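Local structure of carbonic anhydrase (Neosartorya fumigata, 7COJ) at residues C173-C178 with Y257-G262. The protein probably catalyses the reversible hydration of carbon dioxide to hydrogencarbonate and a proton, as a zinc-dependent beta-class carbonic anhydrase. Sequence-based numbering, arbitrary orientation.
Sequences CGHTKC and YDVGSG. With ZN (zinc ion), chain E; AZM (5-acetamido-1,3,4-thiadiazole-2-sulfonamide), chain F.
The imidazole of His175 meets Val259 near ND1, where CG1 of the valine comes in obliquely at 3.6 Å, while CB of Cys178 lies over one ring face, offset toward the rim. At the ring's edge and in its plane sits the sulfonamide N1 of the inhibitor acetazolamide, a fellow ligand of the zinc ion that His175 NE2 binds at 2.1 Å. A weak bond from ND1 to the carbonyl O of Thr176 may steady the ring's rotation. CB of His175 lies at the edge of the Tyr257 ring, near its plane, while the two CB atoms meet at 3.9 Å; Tyr257 CG stands anti to the backbone N (chi1 -180°), and the ring leads off from 173-178 to pack against Trp91 of the second subunit.

The backbones of strands 169-175 and 251-257 pair in parallel here. Tyr257 N donates to Gly174 O (2.8 Å), and Thr176 N returns a bond to Tyr257 O (2.9 Å). The example illustrates how a side chain can carry on a strand pairing where the backbone bonds end: Thr176 OG1 accepts from Val259 N at 3.1 Å, and a water joins the same hydroxyl to Asp258 OD1. Asp258 OD1 also accepts from Gly260 N (2.9 Å), closing an Asx turn.

Cys178 SG and Cys119 complete the tetrahedral zinc site, set at the carboxyl ends of parallel strands as in other beta-class carbonic anhydrases.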
loop_
_atom_site.group_PDB
_atom_site.type_symbol
_atom_site.label_atom_id
_atom_site.label_comp_id
_atom_site.label_asym_id
_atom_site.label_seq_id
_atom_site.Cartn_x
_atom_site.Cartn_y
_atom_site.Cartn_z
ATOM N N CYS A 173 -14.014 -13.368 10.117
ATOM C CA CYS A 173 -14.069 -13.812 11.523
ATOM C C CYS A 173 -13.243 -12.878 12.417
ATOM O O CYS A 173 -12.018 -12.872 12.289
ATOM C CB CYS A 173 -13.554 -15.235 11.633
ATOM S SG CYS A 173 -13.807 -15.930 13.280
ATOM N N GLY A 174 -13.910 -12.129 13.279
ATOM C CA GLY A 174 -13.294 -11.414 14.403
ATOM C C GLY A 174 -13.223 -12.311 15.616
ATOM O O GLY A 174 -13.727 -13.440 15.563
ATOM N N HIS A 175 -12.679 -11.834 16.740
ATOM C CA HIS A 175 -12.587 -12.712 17.927
ATOM C C HIS A 175 -12.669 -11.860 19.191
ATOM O O HIS A 175 -12.423 -10.650 19.123
ATOM C CB HIS A 175 -11.356 -13.628 17.841
ATOM C CG HIS A 175 -10.094 -12.878 18.013
ATOM N ND1 HIS A 175 -9.403 -12.858 19.224
ATOM C CD2 HIS A 175 -9.407 -12.117 17.141
ATOM C CE1 HIS A 175 -8.323 -12.096 19.088
ATOM N NE2 HIS A 175 -8.312 -11.686 17.832
ATOM N N THR A 176 -13.037 -12.495 20.295
ATOM C CA THR A 176 -13.058 -11.879 21.635
ATOM C C THR A 176 -11.601 -11.709 22.060
ATOM O O THR A 176 -10.759 -12.536 21.629
ATOM C CB THR A 176 -13.886 -12.706 22.624
ATOM O OG1 THR A 176 -13.250 -13.970 22.827
ATOM C CG2 THR A 176 -15.318 -12.905 22.163
ATOM N N LYS A 177 -11.326 -10.690 22.865
ATOM C CA LYS A 177 -9.970 -10.394 23.401
ATOM C C LYS A 177 -9.018 -10.091 22.231
ATOM O O LYS A 177 -7.859 -10.486 22.296
ATOM C CB LYS A 177 -9.481 -11.589 24.221
ATOM C CG LYS A 177 -10.461 -12.103 25.273
ATOM C CD LYS A 177 -10.661 -11.110 26.354
ATOM C CE LYS A 177 -9.551 -11.217 27.378
ATOM N NZ LYS A 177 -9.123 -9.903 27.928
ATOM N N CYS A 178 -9.509 -9.466 21.159
ATOM C CA CYS A 178 -8.654 -9.005 20.033
ATOM C C CYS A 178 -7.913 -7.757 20.505
ATOM O O CYS A 178 -8.548 -6.702 20.643
ATOM C CB CYS A 178 -9.436 -8.781 18.746
ATOM S SG CYS A 178 -8.400 -8.294 17.377
ATOM N N TYR A 257 -15.219 -15.417 16.950
ATOM C CA TYR A 257 -14.611 -16.552 17.659
ATOM C C TYR A 257 -14.427 -16.173 19.124
ATOM O O TYR A 257 -13.784 -15.148 19.425
ATOM C CB TYR A 257 -13.302 -16.950 17.000
ATOM C CG TYR A 257 -12.632 -18.111 17.665
ATOM C CD1 TYR A 257 -13.245 -19.347 17.669
ATOM C CD2 TYR A 257 -11.435 -17.967 18.359
ATOM C CE1 TYR A 257 -12.643 -20.429 18.276
ATOM C CE2 TYR A 257 -10.829 -19.036 18.977
ATOM C CZ TYR A 257 -11.432 -20.278 18.915
ATOM O OH TYR A 257 -10.883 -21.365 19.503
ATOM N N ASP A 258 -14.944 -17.004 20.025
ATOM C CA ASP A 258 -14.756 -16.815 21.491
ATOM C C ASP A 258 -13.504 -17.596 21.894
ATOM O O ASP A 258 -13.542 -18.851 21.948
ATOM C CB ASP A 258 -16.008 -17.262 22.258
ATOM C CG ASP A 258 -15.967 -16.963 23.737
ATOM O OD1 ASP A 258 -14.887 -17.032 24.328
ATOM O OD2 ASP A 258 -17.013 -16.590 24.254
ATOM N N VAL A 259 -12.414 -16.900 22.175
ATOM C CA VAL A 259 -11.094 -17.549 22.450
ATOM C C VAL A 259 -11.176 -18.327 23.772
ATOM O O VAL A 259 -10.343 -19.193 23.961
ATOM C CB VAL A 259 -9.941 -16.529 22.476
ATOM C CG1 VAL A 259 -9.736 -15.913 21.100
ATOM C CG2 VAL A 259 -10.126 -15.482 23.556
ATOM N N GLY A 260 -12.165 -18.032 24.633
ATOM C CA GLY A 260 -12.328 -18.720 25.930
ATOM C C GLY A 260 -13.084 -20.046 25.837
ATOM O O GLY A 260 -12.851 -20.882 26.700
ATOM N N SER A 261 -13.978 -20.218 24.866
ATOM C CA SER A 261 -14.865 -21.404 24.749
ATOM C C SER A 261 -14.518 -22.219 23.504
ATOM O O SER A 261 -14.867 -23.420 23.462
ATOM C CB SER A 261 -16.328 -20.971 24.704
ATOM O OG SER A 261 -16.613 -20.320 23.478
ATOM N N GLY A 262 -13.954 -21.582 22.476
ATOM C CA GLY A 262 -13.680 -22.249 21.189
ATOM C C GLY A 262 -14.868 -22.195 20.242
ATOM O O GLY A 262 -14.792 -22.777 19.142
HETATM ZN ZN ZN E . -7.035 -10.208 16.983
HETATM C C1 AZM F . -3.407 -8.380 18.558
HETATM C C2 AZM F . -2.549 -6.337 19.367
HETATM C C3 AZM F . -1.661 -4.206 18.663
HETATM C C4 AZM F . -0.962 -2.971 19.154
HETATM N N1 AZM F . -5.381 -10.156 18.291
HETATM N N2 AZM F . -2.903 -7.158 20.326
HETATM N N3 AZM F . -3.347 -8.371 19.839
HETATM N N4 AZM F . -1.994 -5.108 19.629
HETATM O O1 AZM F . -4.151 -9.210 16.344
HETATM O O2 AZM F . -3.072 -10.807 17.926
HETATM O O3 AZM F . -1.889 -4.439 17.489
HETATM S S1 AZM F . -3.993 -9.766 17.638
HETATM S S2 AZM F . -2.828 -6.962 17.795
HETATM O O HOH W 1 -13.669 -14.803 25.359
#